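Type I site-specific restriction-modification system, R (Restriction) subunit (Vibrio vulnificus, PDB 3H1T) probably serves as the ATP-driven DNA-translocating restriction (R) subunit of a type I restriction enzyme, present here as a fragment that includes the paired helicase-like domains. Local coordinates at residues D437-T442 with E496-V501; P471-R476 with P500-T505; S490-L495 with T511-P516; K519-A524 with L550-I555. All coordinates share one frame; numbering follows the deposited sequence.

Contact 1 of 4, residues D437-T442 with E496-V501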
# COMPACT_ATOMS: atom_id res chain seq x y z
N ASP A 437 9.18 -26.21 -4.94
CA ASP A 437 8.84 -25.84 -6.32
C ASP A 437 10.09 -25.25 -6.97
O ASP A 437 10.47 -24.10 -6.71
CB ASP A 437 7.68 -24.82 -6.34
CG ASP A 437 7.19 -24.48 -7.75
OD1 ASP A 437 7.55 -25.21 -8.71
OD2 ASP A 437 6.43 -23.49 -7.92
N ARG A 438 10.75 -26.05 -7.81
CA ARG A 438 11.96 -25.62 -8.49
C ARG A 438 11.78 -24.44 -9.44
O ARG A 438 12.77 -23.84 -9.86
CB ARG A 438 12.61 -26.78 -9.23
CG ARG A 438 12.84 -27.99 -8.36
CD ARG A 438 13.77 -28.95 -9.03
NE ARG A 438 15.13 -28.41 -9.13
CZ ARG A 438 16.08 -28.94 -9.89
NH1 ARG A 438 15.82 -30.01 -10.63
NH2 ARG A 438 17.29 -28.41 -9.90
N PHE A 439 10.54 -24.12 -9.78
CA PHE A 439 10.30 -22.99 -10.67
C PHE A 439 9.59 -21.82 -10.02
O PHE A 439 9.05 -20.96 -10.70
CB PHE A 439 9.55 -23.43 -11.93
CG PHE A 439 10.43 -24.05 -12.96
CD1 PHE A 439 10.84 -25.36 -12.85
CD2 PHE A 439 10.90 -23.29 -14.02
CE1 PHE A 439 11.73 -25.92 -13.77
CE2 PHE A 439 11.79 -23.83 -14.96
CZ PHE A 439 12.20 -25.15 -14.83
N ALA A 440 9.59 -21.80 -8.69
CA ALA A 440 8.98 -20.70 -7.96
C ALA A 440 9.96 -19.53 -8.10
O ALA A 440 11.13 -19.64 -7.71
CB ALA A 440 8.83 -21.07 -6.50
N LYS A 441 9.50 -18.41 -8.66
CA LYS A 441 10.38 -17.26 -8.85
C LYS A 441 10.91 -16.76 -7.54
O LYS A 441 10.15 -16.48 -6.61
CB LYS A 441 9.67 -16.14 -9.59
CG LYS A 441 9.48 -16.43 -11.07
CD LYS A 441 9.08 -15.16 -11.81
CE LYS A 441 8.51 -15.46 -13.21
NZ LYS A 441 9.50 -15.84 -14.26
N THR A 442 12.24 -16.62 -7.48
CA THR A 442 12.97 -16.23 -6.27
C THR A 442 13.96 -15.08 -6.46
O THR A 442 14.57 -14.97 -7.52
CB THR A 442 13.76 -17.44 -5.75
OG1 THR A 442 12.86 -18.53 -5.52
CG2 THR A 442 14.51 -17.10 -4.47
N GLU A 496 3.78 -14.74 -17.32
CA GLU A 496 3.76 -15.94 -18.16
C GLU A 496 5.10 -16.62 -18.48
O GLU A 496 5.10 -17.69 -19.10
CB GLU A 496 3.04 -15.60 -19.46
CG GLU A 496 2.32 -16.76 -20.16
CD GLU A 496 0.84 -16.84 -19.80
OE1 GLU A 496 0.29 -15.81 -19.34
OE2 GLU A 496 0.23 -17.92 -19.99
N THR A 497 6.23 -16.03 -18.08
CA THR A 497 7.54 -16.63 -18.38
C THR A 497 8.00 -17.54 -17.24
O THR A 497 7.77 -17.23 -16.07
CB THR A 497 8.58 -15.54 -18.57
OG1 THR A 497 8.59 -14.70 -17.42
CG2 THR A 497 8.27 -14.71 -19.80
N SER A 498 8.66 -18.65 -17.54
CA SER A 498 9.11 -19.55 -16.48
C SER A 498 10.53 -19.28 -15.96
O SER A 498 10.89 -19.72 -14.87
CB SER A 498 8.99 -21.03 -16.92
OG SER A 498 9.83 -21.33 -18.02
N THR A 499 11.33 -18.55 -16.74
CA THR A 499 12.69 -18.23 -16.31
C THR A 499 13.08 -16.80 -16.73
O THR A 499 12.49 -16.24 -17.65
CB THR A 499 13.72 -19.21 -16.90
OG1 THR A 499 13.72 -19.11 -18.32
CG2 THR A 499 13.41 -20.63 -16.50
N PRO A 500 14.06 -16.20 -16.03
CA PRO A 500 14.83 -16.73 -14.90
C PRO A 500 13.94 -17.10 -13.73
O PRO A 500 12.85 -16.55 -13.56
CB PRO A 500 15.76 -15.56 -14.54
CG PRO A 500 15.90 -14.82 -15.82
CD PRO A 500 14.47 -14.81 -16.32
N VAL A 501 14.39 -18.03 -12.91
CA VAL A 501 13.62 -18.41 -11.75
C VAL A 501 14.21 -17.66 -10.55
O VAL A 501 13.48 -17.14 -9.71
CB VAL A 501 13.68 -19.93 -11.54
CG1 VAL A 501 12.89 -20.31 -10.31
CG2 VAL A 501 13.13 -20.62 -12.76
O HOH W 1 8.93 -19.98 -13.08

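Contact 2 of 4, residues P471-R476 with P500-T505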
# COMPACT_ATOMS: atom_id res chain seq x y z
N PRO A 471 19.24 -21.97 -19.89
CA PRO A 471 20.49 -21.27 -19.59
C PRO A 471 20.35 -20.09 -18.63
O PRO A 471 21.31 -19.71 -17.96
CB PRO A 471 20.98 -20.84 -20.97
CG PRO A 471 20.49 -21.96 -21.82
CD PRO A 471 19.07 -22.08 -21.34
N ASP A 472 19.15 -19.52 -18.54
CA ASP A 472 18.96 -18.37 -17.67
C ASP A 472 18.15 -18.68 -16.43
O ASP A 472 17.38 -17.83 -15.96
CB ASP A 472 18.30 -17.23 -18.45
CG ASP A 472 16.87 -17.55 -18.86
OD1 ASP A 472 16.56 -18.75 -19.08
OD2 ASP A 472 16.07 -16.61 -18.99
N TYR A 473 18.32 -19.89 -15.91
CA TYR A 473 17.63 -20.33 -14.70
C TYR A 473 17.93 -19.37 -13.55
O TYR A 473 17.04 -18.97 -12.80
CB TYR A 473 18.09 -21.74 -14.33
CG TYR A 473 17.34 -22.30 -13.15
CD1 TYR A 473 16.00 -22.69 -13.26
CD2 TYR A 473 17.97 -22.44 -11.91
CE1 TYR A 473 15.30 -23.19 -12.16
CE2 TYR A 473 17.28 -22.94 -10.81
CZ TYR A 473 15.95 -23.31 -10.94
OH TYR A 473 15.31 -23.82 -9.83
N VAL A 474 19.21 -19.03 -13.40
CA VAL A 474 19.61 -18.08 -12.38
C VAL A 474 20.21 -16.93 -13.16
O VAL A 474 20.83 -17.14 -14.20
CB VAL A 474 20.72 -18.57 -11.45
CG1 VAL A 474 20.82 -17.61 -10.27
CG2 VAL A 474 20.46 -19.99 -10.98
N ALA A 475 20.04 -15.72 -12.66
CA ALA A 475 20.59 -14.58 -13.35
C ALA A 475 20.86 -13.51 -12.32
O ALA A 475 20.16 -13.40 -11.32
CB ALA A 475 19.62 -14.08 -14.41
N ARG A 476 21.90 -12.74 -12.57
CA ARG A 476 22.26 -11.65 -11.69
C ARG A 476 21.77 -10.33 -12.28
O ARG A 476 21.97 -10.05 -13.46
CB ARG A 476 23.77 -11.62 -11.50
CG ARG A 476 24.24 -10.34 -10.85
CD ARG A 476 25.69 -10.42 -10.41
NE ARG A 476 26.60 -10.11 -11.50
CZ ARG A 476 27.63 -9.28 -11.39
NH1 ARG A 476 27.90 -8.67 -10.24
NH2 ARG A 476 28.38 -9.03 -12.45
N PRO A 500 14.06 -16.20 -16.03
CA PRO A 500 14.83 -16.73 -14.90
C PRO A 500 13.94 -17.10 -13.73
O PRO A 500 12.85 -16.55 -13.56
CB PRO A 500 15.76 -15.56 -14.54
CG PRO A 500 15.90 -14.82 -15.82
CD PRO A 500 14.47 -14.81 -16.32
N VAL A 501 14.39 -18.03 -12.91
CA VAL A 501 13.62 -18.41 -11.75
C VAL A 501 14.21 -17.66 -10.55
O VAL A 501 13.48 -17.14 -9.71
CB VAL A 501 13.68 -19.93 -11.54
CG1 VAL A 501 12.89 -20.31 -10.31
CG2 VAL A 501 13.13 -20.62 -12.76
N ILE A 502 15.54 -17.58 -10.51
CA ILE A 502 16.27 -16.92 -9.44
C ILE A 502 17.05 -15.71 -9.91
O ILE A 502 17.83 -15.81 -10.85
CB ILE A 502 17.36 -17.83 -8.82
CG1 ILE A 502 16.91 -19.29 -8.79
CG2 ILE A 502 17.71 -17.29 -7.45
CD1 ILE A 502 15.81 -19.54 -7.87
N LEU A 503 16.86 -14.58 -9.26
CA LEU A 503 17.62 -13.39 -9.58
C LEU A 503 18.46 -13.08 -8.35
O LEU A 503 17.96 -13.16 -7.22
CB LEU A 503 16.72 -12.18 -9.87
CG LEU A 503 15.82 -12.05 -11.11
CD1 LEU A 503 15.19 -10.65 -11.11
CD2 LEU A 503 16.65 -12.24 -12.36
N THR A 504 19.73 -12.74 -8.54
CA THR A 504 20.56 -12.38 -7.41
C THR A 504 20.85 -10.90 -7.63
O THR A 504 20.94 -10.43 -8.77
CB THR A 504 21.89 -13.16 -7.38
OG1 THR A 504 22.66 -12.84 -8.54
CG2 THR A 504 21.61 -14.65 -7.38
N THR A 505 20.96 -10.16 -6.54
CA THR A 505 21.23 -8.75 -6.61
C THR A 505 21.82 -8.36 -5.26
O THR A 505 22.08 -9.22 -4.42
CB THR A 505 19.91 -7.98 -6.83
OG1 THR A 505 20.18 -6.60 -7.05
CG2 THR A 505 19.04 -8.13 -5.60

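Contact 3 of 4, residues S490-L495 with T511-P516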
# COMPACT_ATOMS: atom_id res chain seq x y z
N SER A 490 13.44 -7.98 -16.77
CA SER A 490 12.23 -7.80 -17.55
C SER A 490 11.42 -9.07 -17.72
O SER A 490 10.21 -9.08 -17.51
CB SER A 490 12.59 -7.24 -18.93
OG SER A 490 11.44 -6.96 -19.70
N ARG A 491 12.09 -10.14 -18.12
CA ARG A 491 11.44 -11.44 -18.32
C ARG A 491 11.00 -12.04 -17.00
O ARG A 491 9.96 -12.70 -16.92
CB ARG A 491 12.39 -12.42 -19.02
CG ARG A 491 12.93 -11.93 -20.36
CD ARG A 491 13.69 -13.03 -21.12
NE ARG A 491 14.98 -12.56 -21.63
CZ ARG A 491 16.15 -12.81 -21.05
NH1 ARG A 491 16.20 -13.54 -19.93
NH2 ARG A 491 17.28 -12.30 -21.55
N PHE A 492 11.82 -11.84 -15.97
CA PHE A 492 11.53 -12.36 -14.64
C PHE A 492 10.20 -11.81 -14.11
O PHE A 492 9.40 -12.52 -13.50
CB PHE A 492 12.66 -11.96 -13.68
CG PHE A 492 12.39 -12.28 -12.24
CD1 PHE A 492 12.58 -13.57 -11.74
CD2 PHE A 492 11.99 -11.29 -11.36
CE1 PHE A 492 12.38 -13.84 -10.38
CE2 PHE A 492 11.78 -11.55 -10.02
CZ PHE A 492 11.98 -12.83 -9.52
N GLN A 493 9.98 -10.52 -14.36
CA GLN A 493 8.79 -9.83 -13.92
C GLN A 493 7.52 -10.28 -14.62
O GLN A 493 6.42 -10.11 -14.09
CB GLN A 493 8.98 -8.33 -14.13
CG GLN A 493 9.96 -7.71 -13.16
CD GLN A 493 10.04 -6.22 -13.30
OE1 GLN A 493 10.50 -5.52 -12.40
NE2 GLN A 493 9.60 -5.71 -14.44
N GLU A 494 7.66 -10.85 -15.81
CA GLU A 494 6.50 -11.30 -16.56
C GLU A 494 5.82 -12.48 -15.91
O GLU A 494 6.50 -13.42 -15.47
CB GLU A 494 6.91 -11.62 -18.00
CG GLU A 494 7.87 -10.58 -18.52
CD GLU A 494 7.90 -10.48 -20.02
OE1 GLU A 494 8.27 -11.47 -20.69
OE2 GLU A 494 7.57 -9.38 -20.51
N LEU A 495 4.49 -12.42 -15.85
CA LEU A 495 3.65 -13.46 -15.26
C LEU A 495 3.71 -14.80 -15.99
O LEU A 495 3.69 -15.86 -15.36
CB LEU A 495 2.19 -13.02 -15.25
CG LEU A 495 1.82 -11.57 -14.90
CD1 LEU A 495 0.30 -11.39 -15.01
CD2 LEU A 495 2.31 -11.26 -13.50
N THR A 511 14.13 -1.81 -4.50
CA THR A 511 12.96 -1.07 -5.00
C THR A 511 12.96 -1.20 -6.53
O THR A 511 12.17 -0.55 -7.21
CB THR A 511 12.99 0.44 -4.71
OG1 THR A 511 14.05 1.06 -5.45
CG2 THR A 511 13.17 0.70 -3.24
N GLY A 512 13.83 -2.05 -7.05
CA GLY A 512 13.93 -2.24 -8.48
C GLY A 512 12.95 -3.21 -9.13
O GLY A 512 12.59 -3.03 -10.29
N VAL A 513 12.49 -4.23 -8.40
CA VAL A 513 11.59 -5.24 -8.95
C VAL A 513 10.11 -5.09 -8.71
O VAL A 513 9.66 -4.75 -7.62
CB VAL A 513 11.91 -6.65 -8.43
CG1 VAL A 513 12.04 -7.61 -9.60
CG2 VAL A 513 13.15 -6.63 -7.55
N ASP A 514 9.33 -5.36 -9.75
CA ASP A 514 7.88 -5.37 -9.65
C ASP A 514 7.52 -6.68 -10.30
O ASP A 514 7.20 -6.72 -11.48
CB ASP A 514 7.22 -4.22 -10.39
CG ASP A 514 5.69 -4.28 -10.28
OD1 ASP A 514 5.19 -4.64 -9.20
OD2 ASP A 514 4.99 -3.96 -11.27
N ALA A 515 7.57 -7.76 -9.52
CA ALA A 515 7.26 -9.08 -10.02
C ALA A 515 6.24 -9.75 -9.10
O ALA A 515 6.61 -10.32 -8.07
CB ALA A 515 8.51 -9.91 -10.09
N PRO A 516 4.95 -9.67 -9.44
CA PRO A 516 3.91 -10.28 -8.61
C PRO A 516 4.00 -11.79 -8.33
O PRO A 516 3.65 -12.24 -7.24
CB PRO A 516 2.62 -9.88 -9.32
CG PRO A 516 3.05 -9.73 -10.76
CD PRO A 516 4.34 -8.96 -10.58

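Contact 4 of 4, residues K519-A524 with L550-I555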
# COMPACT_ATOMS: atom_id res chain seq x y z
N LYS A 519 7.69 -15.75 -5.41
CA LYS A 519 7.25 -16.60 -4.32
C LYS A 519 8.25 -16.79 -3.18
O LYS A 519 7.87 -17.23 -2.10
CB LYS A 519 6.83 -17.97 -4.88
CG LYS A 519 5.65 -17.91 -5.84
CD LYS A 519 5.27 -19.30 -6.34
CE LYS A 519 3.90 -19.33 -7.01
NZ LYS A 519 3.27 -20.69 -6.86
N ASN A 520 9.53 -16.48 -3.42
CA ASN A 520 10.56 -16.61 -2.39
C ASN A 520 11.40 -15.35 -2.31
O ASN A 520 11.91 -14.88 -3.32
CB ASN A 520 11.53 -17.77 -2.66
CG ASN A 520 10.87 -19.13 -2.64
OD1 ASN A 520 10.02 -19.42 -1.80
ND2 ASN A 520 11.29 -19.99 -3.57
N VAL A 521 11.55 -14.81 -1.11
CA VAL A 521 12.36 -13.62 -0.90
C VAL A 521 13.50 -14.09 0.00
O VAL A 521 13.27 -14.47 1.15
CB VAL A 521 11.54 -12.48 -0.23
CG1 VAL A 521 12.48 -11.38 0.26
CG2 VAL A 521 10.54 -11.88 -1.23
N VAL A 522 14.72 -14.06 -0.51
CA VAL A 522 15.87 -14.55 0.24
C VAL A 522 16.90 -13.52 0.76
O VAL A 522 17.43 -12.72 -0.00
CB VAL A 522 16.61 -15.61 -0.61
CG1 VAL A 522 17.67 -16.30 0.22
CG2 VAL A 522 15.60 -16.63 -1.15
N LEU A 523 17.19 -13.60 2.05
CA LEU A 523 18.14 -12.68 2.69
C LEU A 523 19.55 -13.24 2.90
O LEU A 523 19.76 -14.16 3.70
CB LEU A 523 17.58 -12.25 4.05
CG LEU A 523 16.29 -11.43 4.10
CD1 LEU A 523 15.91 -11.16 5.55
CD2 LEU A 523 16.51 -10.11 3.38
N ALA A 524 20.53 -12.67 2.21
CA ALA A 524 21.91 -13.12 2.35
C ALA A 524 22.78 -11.90 2.47
O ALA A 524 23.88 -11.84 1.92
CB ALA A 524 22.34 -13.95 1.15
N LEU A 550 -0.51 -16.61 -4.00
CA LEU A 550 -1.35 -16.23 -2.86
C LEU A 550 -0.58 -15.88 -1.58
O LEU A 550 -1.10 -15.15 -0.73
CB LEU A 550 -2.35 -17.34 -2.55
CG LEU A 550 -3.37 -17.53 -3.67
CD1 LEU A 550 -4.27 -18.74 -3.39
CD2 LEU A 550 -4.19 -16.26 -3.79
N TRP A 551 0.63 -16.39 -1.45
CA TRP A 551 1.47 -16.10 -0.28
C TRP A 551 2.92 -16.31 -0.67
O TRP A 551 3.20 -16.78 -1.76
CB TRP A 551 1.09 -17.01 0.91
CG TRP A 551 1.17 -18.47 0.60
CD1 TRP A 551 0.24 -19.22 -0.05
CD2 TRP A 551 2.28 -19.34 0.86
NE1 TRP A 551 0.69 -20.51 -0.21
CE2 TRP A 551 1.94 -20.61 0.33
CE3 TRP A 551 3.52 -19.18 1.48
CZ2 TRP A 551 2.81 -21.71 0.41
CZ3 TRP A 551 4.38 -20.27 1.56
CH2 TRP A 551 4.02 -21.52 1.03
N PHE A 552 3.85 -15.96 0.22
CA PHE A 552 5.26 -16.15 -0.08
C PHE A 552 6.13 -16.49 1.12
O PHE A 552 5.70 -16.37 2.27
CB PHE A 552 5.83 -14.90 -0.77
CG PHE A 552 5.91 -13.70 0.12
CD1 PHE A 552 4.76 -13.00 0.50
CD2 PHE A 552 7.15 -13.24 0.55
CE1 PHE A 552 4.85 -11.86 1.30
CE2 PHE A 552 7.25 -12.10 1.35
CZ PHE A 552 6.10 -11.40 1.73
N ASN A 553 7.36 -16.93 0.84
CA ASN A 553 8.34 -17.30 1.86
C ASN A 553 9.45 -16.28 1.98
O ASN A 553 9.86 -15.68 1.00
CB ASN A 553 9.01 -18.64 1.51
CG ASN A 553 8.05 -19.75 1.29
OD1 ASN A 553 7.45 -20.26 2.23
ND2 ASN A 553 7.87 -20.13 0.03
N ILE A 554 9.93 -16.11 3.20
CA ILE A 554 11.06 -15.24 3.46
C ILE A 554 12.10 -16.15 4.12
O ILE A 554 11.95 -16.52 5.28
CB ILE A 554 10.72 -14.10 4.42
CG1 ILE A 554 9.78 -13.09 3.74
CG2 ILE A 554 11.99 -13.40 4.85
CD1 ILE A 554 9.34 -11.95 4.69
N ILE A 555 13.09 -16.57 3.35
CA ILE A 555 14.16 -17.41 3.86
C ILE A 555 15.26 -16.46 4.34
O ILE A 555 15.82 -15.69 3.55
CB ILE A 555 14.70 -18.36 2.77
CG1 ILE A 555 13.63 -19.35 2.31
CG2 ILE A 555 15.84 -19.17 3.32
CD1 ILE A 555 12.54 -18.76 1.43

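Contact 1 of 4, residues D437-T442 with E496-V501
Thr-497 meets the end of Lys-441 where the loop that follows helix 482-493 runs past the start of strand 441-446, in the second RecA-like domain of the helicase-type motor. Lys-441 NZ gives its main hydrogen bond to Thr-497 O at 2.9 Å, reaching it from above the carbonyl plane, 52° out of it. The lysine chain runs out extended and bends at its last torsion (chi4 -75°), which swings NZ among the loop's oxygens. Thr-497 OG1 is a second, weak partner of NZ at 3.5 Å; its stronger bond goes to Arg-491 O, near the end of helix 482-493. Next along, Ser-498 turns its carbonyl toward the turn at Asp-437 to Ala-440, a type I beta turn. A water donates to both Ser-498 O and Phe-439 O, tying loop to turn, and Ser-498 O also sits at the edge of the Phe-439 ring, 3.7 Å from CD2. Thr-499 lies side by side with that phenylalanine, its CG2 3.9 Å from CE2, while its hydroxyl bonds Asp-472. Pro-500 follows through a cis peptide and offers its O to Lys-441 NZ as another weak acceptor. Val-501 buries the most surface here. Its CG2 meets Phe-439 CD2 at 3.7 Å, the two side chains crossing at about a right angle. CG1, anti to the backbone N (chi1 179°), comes up against the backbone oxygens of Ala-440 and Arg-438. Finally, Thr-442 N makes a nearly straight bond to Val-501 O at 2.6 Å, a length perhaps partly model error.

Contact 2 of 4, residues P471-R476 with P500-T505
Tyr-473 O is gripped by two successive amides of the other segment: Val-501 N at 2.8 Å, tilted from the carbonyl plane, and Ile-502 N at 3.1 Å, almost in line with the C=O. The double grip marks the entry to regular pairing. From there on the bonds alternate in the parallel manner, Ala-475 N giving to Ile-502 O and Ala-475 O taking from Thr-504 N. Strands 474-476 and 502-505 belong to one beta-alpha-beta unit, with helix 482-493 as the connection, and 474-476 is an outermost strand of the RecA-like sheet. Beside the paired backbones, the tyrosine ring packs on Val-501. Its CE1 comes within 3.4 Å of Val-501 CG2, and Val-501 CB makes an off-centre CH-pi contact, 4.2 Å from the ring centroid. The tyrosine CG is anti to the backbone N (chi1 -176°), and the ring OH bonds Arg-438 O. On the sheet face of Val-474 and Ile-502, Val-474 CG1 touches Ile-502 CB at 3.8 Å, and Arg-476 CB lies 3.4 Å from Thr-504 OG1, a hydroxyl bonded to Ala-452 O of helix 449-462. The other face carries Ala-475, whose CB touches both Pro-500 CG at 4.0 Å and Leu-503 CD2 at 4.1 Å.

Contact 3 of 4, residues S490-L495 with T511-P516
The ring of Phe-492 receives Val-513 CG1 at its edge, 4.0 Å from CE2, while Ala-515 CB approaches the same carbon obliquely at 3.7 Å. CG of the phenylalanine stands anti to the backbone N (chi1 172°), and the buried ring beyond it also touches Lys-441 and Ile-443 of strand 441-446. The contact thus sets the C-terminal end of helix 482-493 against the loop between strands 502-505 and 518-524 of the RecA-like domain. By its sequence that loop is consistent with helicase motif V, and it lies close to Arg-539 and Arg-542, probably of motif VI, through weak polar contacts to Val-513 and Asp-514. The second flat group is the amide of Gln-493. Its chain runs extended beyond CG, alongside the Asp-514 peptide, with CG 3.4 Å from Asp-514 O. At its end OE1 accepts the backbone N-H of Asp-514 at 2.9 Å. The bond is fairly straight at the hydrogen, 166°, yet the donor stands above the amide carbonyl plane, 48° out of it. In this way a side chain from the helix end holds a backbone N-H in a loop of irregular structure. Ala-515 CB points back at the helix and settles 3.8 Å from Gln-493 CA. Farther along, Leu-495 and Pro-516 cross at about a right angle, with Leu-495 CD2 a doubtfully close 3.2 Å from Pro-516 CG.

Contact 4 of 4, residues K519-A524 with L550-I555
Similar first torsions, chi1 -63° in Asn-520 and -55° in Asn-553, put each CG anti to its own carbonyl carbon, and the two asparagines lie side by side pointing the same way. Asn-553 ND2 then donates to Asn-520 OD1 at 2.9 Å, coming in almost in line with the side-chain C=O, although the two amide planes are turned 36° apart. Each amide has a further partner on its other atom: Asn-520 ND2 bonds Thr-442 OG1, and Asn-553 OD1 takes a weak bond from His-377 NE2. Buried polar groups are thereby linked across four neighbouring strands, with Phe-432 of helix 422-436 packed on both asparagines. Ile-555 shares this face, its CD1 4.1 Å from Asn-520 OD1. The opposite face carries Val-521, Phe-552 and Ile-554. Val-521 CG2 touches Phe-552 CD2 at 4.1 Å, obliquely to the ring, and Val-521 CB stands 4.4 Å from Ile-554 CG1, with Ile-536 and Val-537 of helix 530-537 packed on this side. Between the faces four backbone bonds alternate in direction: Asn-553 N to Lys-519 O, Val-521 N to Asn-553 O at 2.8 Å, Ile-555 N to Val-521 O, and Leu-523 N to Ile-555 O at 2.9 Å. Two nearly parallel strands with helix 530-537 in the connection between them form a beta-alpha-beta unit, the repeating element of the RecA-like fold of helicase motor domains.

All four contacts belong to the same RecA-like domain. Contacts 2 and 4 are buried pairings of parallel strands, each inside a beta-alpha-beta unit; contact 2 reaches an outermost strand, contact 4 lies in the middle of the sheet and adds a side-chain amide bond to the backbone ones. Contacts 1 and 3 are only partly buried and work with loops: a lysine-to-carbonyl bond and a bridging water in one, a glutamine amide and apolar packing in the other. Contact 1 sits between contacts 2 and 4, since strand 441-446 runs between strands 502-505 and 518-524, and it shares Pro-500 and Val-501 with contact 2. Phe-492 of contact 3 packs against both contacts 1 and 2.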